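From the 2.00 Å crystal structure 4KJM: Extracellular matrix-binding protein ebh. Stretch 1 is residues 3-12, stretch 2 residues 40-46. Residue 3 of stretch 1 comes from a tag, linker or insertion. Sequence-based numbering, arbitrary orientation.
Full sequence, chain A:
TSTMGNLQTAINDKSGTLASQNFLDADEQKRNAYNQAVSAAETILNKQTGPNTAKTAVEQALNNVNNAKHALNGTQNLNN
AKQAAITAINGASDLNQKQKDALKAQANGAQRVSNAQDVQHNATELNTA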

ATOM      1  N   THR A   3     -13.422  -7.694 -15.124  1.00 49.25           N
ATOM      2  CA  THR A   3     -12.462  -6.667 -15.332  1.00 48.02           C
ATOM      3  C   THR A   3     -13.056  -5.361 -14.717  1.00 41.67           C
ATOM      4  O   THR A   3     -12.342  -4.735 -13.997  1.00 40.59           O
ATOM      5  CB  THR A   3     -11.949  -6.500 -16.804  1.00 50.44           C
ATOM      6  OG1 THR A   3     -11.578  -7.758 -17.350  1.00 54.62           O
ATOM      7  CG2 THR A   3     -10.685  -5.619 -16.844  1.00 51.91           C
HETATM    8  N   MSE A   4     -14.327  -5.002 -14.905  1.00 41.77           N
HETATM    9  CA  MSE A   4     -14.826  -3.722 -14.312  1.00 42.61           C
HETATM   10  C   MSE A   4     -14.653  -3.723 -12.787  1.00 37.79           C
HETATM   11  O   MSE A   4     -14.173  -2.757 -12.222  1.00 35.96           O
HETATM   12  CB  MSE A   4     -16.236  -3.307 -14.696  1.00 46.77           C
HETATM   13  CG  MSE A   4     -16.322  -2.824 -16.135  1.00 56.66           C
HETATM   14 SE   MSE A   4     -15.635  -0.989 -16.415  1.00 69.77          SE
HETATM   15  CE  MSE A   4     -16.562  -0.525 -18.089  1.00 74.05           C
ATOM     16  N   GLY A   5     -15.056  -4.792 -12.124  1.00 35.12           N
ATOM     17  CA  GLY A   5     -14.849  -4.986 -10.710  1.00 36.95           C
ATOM     18  C   GLY A   5     -13.401  -4.836 -10.239  1.00 35.03           C
ATOM     19  O   GLY A   5     -13.125  -4.211  -9.229  1.00 32.93           O
ATOM     20  N   ASN A   6     -12.490  -5.459 -10.956  1.00 35.90           N
ATOM     21  CA  ASN A   6     -11.071  -5.327 -10.665  1.00 36.82           C
ATOM     22  C   ASN A   6     -10.603  -3.887 -10.817  1.00 33.27           C
ATOM     23  O   ASN A   6      -9.787  -3.438 -10.047  1.00 33.44           O
ATOM     24  CB  ASN A   6     -10.241  -6.246 -11.536  1.00 40.10           C
ATOM     25  CG  ASN A   6     -10.179  -7.652 -10.997  1.00 45.97           C
ATOM     26  OD1 ASN A   6     -11.182  -8.220 -10.624  1.00 46.87           O
ATOM     27  ND2 ASN A   6      -8.981  -8.211 -10.930  1.00 52.27           N
ATOM     28  N   LEU A   7     -11.073  -3.193 -11.847  1.00 31.22           N
ATOM     29  CA  LEU A   7     -10.671  -1.818 -12.072  1.00 31.44           C
ATOM     30  C   LEU A   7     -11.126  -0.947 -10.913  1.00 30.23           C
ATOM     31  O   LEU A   7     -10.396  -0.134 -10.394  1.00 31.21           O
ATOM     32  CB  LEU A   7     -11.275  -1.309 -13.400  1.00 32.41           C
ATOM     33  CG  LEU A   7     -10.816   0.092 -13.869  1.00 34.00           C
ATOM     34  CD1 LEU A   7      -9.314   0.175 -13.961  1.00 36.25           C
ATOM     35  CD2 LEU A   7     -11.458   0.459 -15.174  1.00 36.30           C
ATOM     36  N   GLN A   8     -12.364  -1.162 -10.487  1.00 30.59           N
ATOM     37  CA  GLN A   8     -12.943  -0.459  -9.341  1.00 33.88           C
ATOM     38  C   GLN A   8     -12.134  -0.674  -8.098  1.00 34.57           C
ATOM     39  O   GLN A   8     -11.925   0.255  -7.343  1.00 37.64           O
ATOM     40  CB  GLN A   8     -14.393  -0.946  -9.164  1.00 35.64           C
ATOM     41  CG  GLN A   8     -15.271  -0.408 -10.254  1.00 39.52           C
ATOM     42  CD  GLN A   8     -16.198   0.605  -9.684  1.00 47.40           C
ATOM     43  OE1 GLN A   8     -17.456   0.426  -9.737  1.00 48.25           O
ATOM     44  NE2 GLN A   8     -15.613   1.600  -9.007  1.00 48.72           N
ATOM     45  N   THR A   9     -11.708  -1.927  -7.871  1.00 33.27           N
ATOM     46  CA  THR A   9     -10.854  -2.255  -6.731  1.00 37.27           C
ATOM     47  C   THR A   9      -9.563  -1.307  -6.732  1.00 37.28           C
ATOM     48  O   THR A   9      -9.245  -0.595  -5.740  1.00 40.42           O
ATOM     49  CB  THR A   9     -10.582  -3.786  -6.703  1.00 37.45           C
ATOM     50  OG1 THR A   9     -11.815  -4.514  -6.508  1.00 37.55           O
ATOM     51  CG2 THR A   9      -9.646  -4.154  -5.606  1.00 42.89           C
ATOM     52  N   ALA A  10      -8.934  -1.151  -7.902  1.00 34.78           N
ATOM     53  CA  ALA A  10      -7.870  -0.120  -8.024  1.00 35.30           C
ATOM     54  C   ALA A  10      -8.303   1.375  -7.866  1.00 36.89           C
ATOM     55  O   ALA A  10      -7.621   2.151  -7.180  1.00 41.81           O
ATOM     56  CB  ALA A  10      -7.130  -0.397  -9.325  1.00 37.92           C
ATOM     57  N   ILE A  11      -9.378   1.875  -8.451  1.00 38.61           N
ATOM     58  CA  ILE A  11      -9.624   3.314  -8.339  1.00 43.61           C
ATOM     59  C   ILE A  11     -10.033   3.698  -6.873  1.00 51.19           C
ATOM     60  O   ILE A  11      -9.721   4.761  -6.383  1.00 54.19           O
ATOM     61  CB  ILE A  11     -10.524   3.966  -9.441  1.00 44.69           C
ATOM     62  CG1 ILE A  11     -11.956   3.998  -9.082  1.00 48.04           C
ATOM     63  CG2 ILE A  11     -10.387   3.323 -10.796  1.00 44.26           C
ATOM     64  CD1 ILE A  11     -12.406   5.339  -8.567  1.00 55.10           C
ATOM     65  N   ASN A  12     -10.741   2.810  -6.204  1.00 44.26           N
ATOM     66  CA  ASN A  12     -11.283   3.069  -4.876  1.00 45.67           C
ATOM     67  C   ASN A  12     -10.165   3.074  -3.817  1.00 43.37           C
ATOM     68  O   ASN A  12     -10.368   3.411  -2.668  1.00 41.08           O
ATOM     69  CB  ASN A  12     -12.322   2.009  -4.524  1.00 52.41           C
ATOM     70  CG  ASN A  12     -13.665   2.227  -5.190  1.00 60.76           C
ATOM     71  OD1 ASN A  12     -13.948   3.296  -5.719  1.00 66.86           O
ATOM     72  ND2 ASN A  12     -14.501   1.211  -5.152  1.00 55.55           N
ATOM     73  N   ALA A  40      -7.694   8.326 -15.775  1.00 35.55           N
ATOM     74  CA  ALA A  40      -8.117   7.556 -16.987  1.00 37.87           C
ATOM     75  C   ALA A  40      -9.096   6.381 -16.616  1.00 36.47           C
ATOM     76  O   ALA A  40     -10.072   6.140 -17.307  1.00 38.18           O
ATOM     77  CB  ALA A  40      -6.887   7.064 -17.773  1.00 37.69           C
ATOM     78  N   ALA A  41      -8.833   5.675 -15.514  1.00 34.11           N
ATOM     79  CA  ALA A  41      -9.664   4.584 -15.080  1.00 33.31           C
ATOM     80  C   ALA A  41     -11.005   5.147 -14.638  1.00 35.84           C
ATOM     81  O   ALA A  41     -12.035   4.543 -14.933  1.00 36.70           O
ATOM     82  CB  ALA A  41      -9.054   3.845 -13.927  1.00 32.46           C
ATOM     83  N   GLU A  42     -10.993   6.320 -13.948  1.00 36.53           N
ATOM     84  CA  GLU A  42     -12.234   6.955 -13.472  1.00 38.83           C
ATOM     85  C   GLU A  42     -13.132   7.346 -14.638  1.00 41.88           C
ATOM     86  O   GLU A  42     -14.364   7.271 -14.558  1.00 43.46           O
ATOM     87  CB  GLU A  42     -11.937   8.162 -12.568  1.00 40.73           C
ATOM     88  CG  GLU A  42     -11.460   7.806 -11.162  1.00 40.55           C
ATOM     89  CD  GLU A  42     -10.924   9.020 -10.358  1.00 43.95           C
ATOM     90  OE1 GLU A  42     -10.678  10.099 -10.941  1.00 46.19           O
ATOM     91  OE2 GLU A  42     -10.740   8.882  -9.127  1.00 45.83           O
ATOM     92  N   THR A  43     -12.510   7.760 -15.726  1.00 43.18           N
ATOM     93  CA  THR A  43     -13.234   8.118 -16.942  1.00 47.65           C
ATOM     94  C   THR A  43     -14.020   6.902 -17.448  1.00 47.20           C
ATOM     95  O   THR A  43     -15.203   6.987 -17.701  1.00 49.61           O
ATOM     96  CB  THR A  43     -12.259   8.647 -18.011  1.00 48.83           C
ATOM     97  OG1 THR A  43     -11.818   9.943 -17.625  1.00 49.27           O
ATOM     98  CG2 THR A  43     -12.942   8.729 -19.420  1.00 52.07           C
ATOM     99  N   ILE A  44     -13.352   5.758 -17.529  1.00 45.81           N
ATOM    100  CA  ILE A  44     -13.987   4.497 -17.908  1.00 46.04           C
ATOM    101  C   ILE A  44     -15.099   4.079 -16.940  1.00 47.69           C
ATOM    102  O   ILE A  44     -16.218   3.817 -17.348  1.00 48.43           O
ATOM    103  CB  ILE A  44     -12.931   3.371 -18.060  1.00 43.75           C
ATOM    104  CG1 ILE A  44     -12.094   3.657 -19.306  1.00 44.47           C
ATOM    105  CG2 ILE A  44     -13.606   2.003 -18.125  1.00 45.32           C
ATOM    106  CD1 ILE A  44     -10.769   2.936 -19.298  1.00 43.68           C
ATOM    107  N   LEU A  45     -14.806   4.069 -15.644  1.00 48.46           N
ATOM    108  CA  LEU A  45     -15.806   3.716 -14.643  1.00 52.09           C
ATOM    109  C   LEU A  45     -16.974   4.700 -14.667  1.00 61.60           C
ATOM    110  O   LEU A  45     -17.961   4.480 -13.976  1.00 64.13           O
ATOM    111  CB  LEU A  45     -15.191   3.665 -13.253  1.00 50.78           C
ATOM    112  CG  LEU A  45     -14.051   2.656 -13.143  1.00 48.94           C
ATOM    113  CD1 LEU A  45     -13.298   2.805 -11.827  1.00 50.04           C
ATOM    114  CD2 LEU A  45     -14.577   1.253 -13.313  1.00 49.39           C
ATOM    115  N   ASN A  46     -16.851   5.783 -15.447  1.00 66.19           N
ATOM    116  CA  ASN A  46     -18.005   6.541 -15.982  1.00 70.60           C
ATOM    117  C   ASN A  46     -18.093   6.396 -17.522  1.00 67.73           C
ATOM    118  O   ASN A  46     -19.045   6.827 -18.182  1.00 71.97           O
ATOM    119  CB  ASN A  46     -17.876   8.013 -15.556  1.00 74.63           C
ATOM    120  CG  ASN A  46     -17.439   8.169 -14.097  1.00 73.81           C
ATOM    121  OD1 ASN A  46     -16.660   9.055 -13.761  1.00 74.72           O
ATOM    122  ND2 ASN A  46     -17.942   7.306 -13.229  1.00 75.71           N
TER

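Leu45 is the centre of the contact: 102 Å² of it is covered by the other stretch, the most of any residue here, out of 384 Å² buried in all. Its CA-to-CB bond points toward the first helix, and with chi1 m and chi2 t its two methyls differ in their closest partners. CD1 lies nearest Ile11 CG2, at 3.1 Å, a tight approach for two methyls; CD2 lies nearest Gln8 CG, at 3.5 Å, and is also 3.7 Å from Leu7 CD2 and 4.0 Å from Met4 SE. Met4, Leu7 and Ile11 recur at the three- and four-residue spacing that gives a helix one apolar face, and the hydrogen bond from Ile11 N to Leu7 O (3.0 Å) belongs to the backbone ladder that fixes this spacing.

Ala41, one turn before Leu45, points its small side chain toward the first helix: its CB sits 3.4 Å from Ile11 CG2 and 3.7 Å from Leu7 CD1. Ile44 widens the patch, its CG2 3.9 Å from Met4 CE, the end of a selenomethionine side chain that comes nearer although its CA-to-CB bond points sideways. The helices cross obliquely, their axes 10.0 Å apart at closest, with 135° between their N-to-C directions.

At the edge, long polar residues contribute aliphatic carbons: Gln8 CG packs against Leu45 CD2, and Glu42 CG lies 3.7 Å from Ile11 CD1. No hydrogen bond crosses between the stretches; apolar packing joins them.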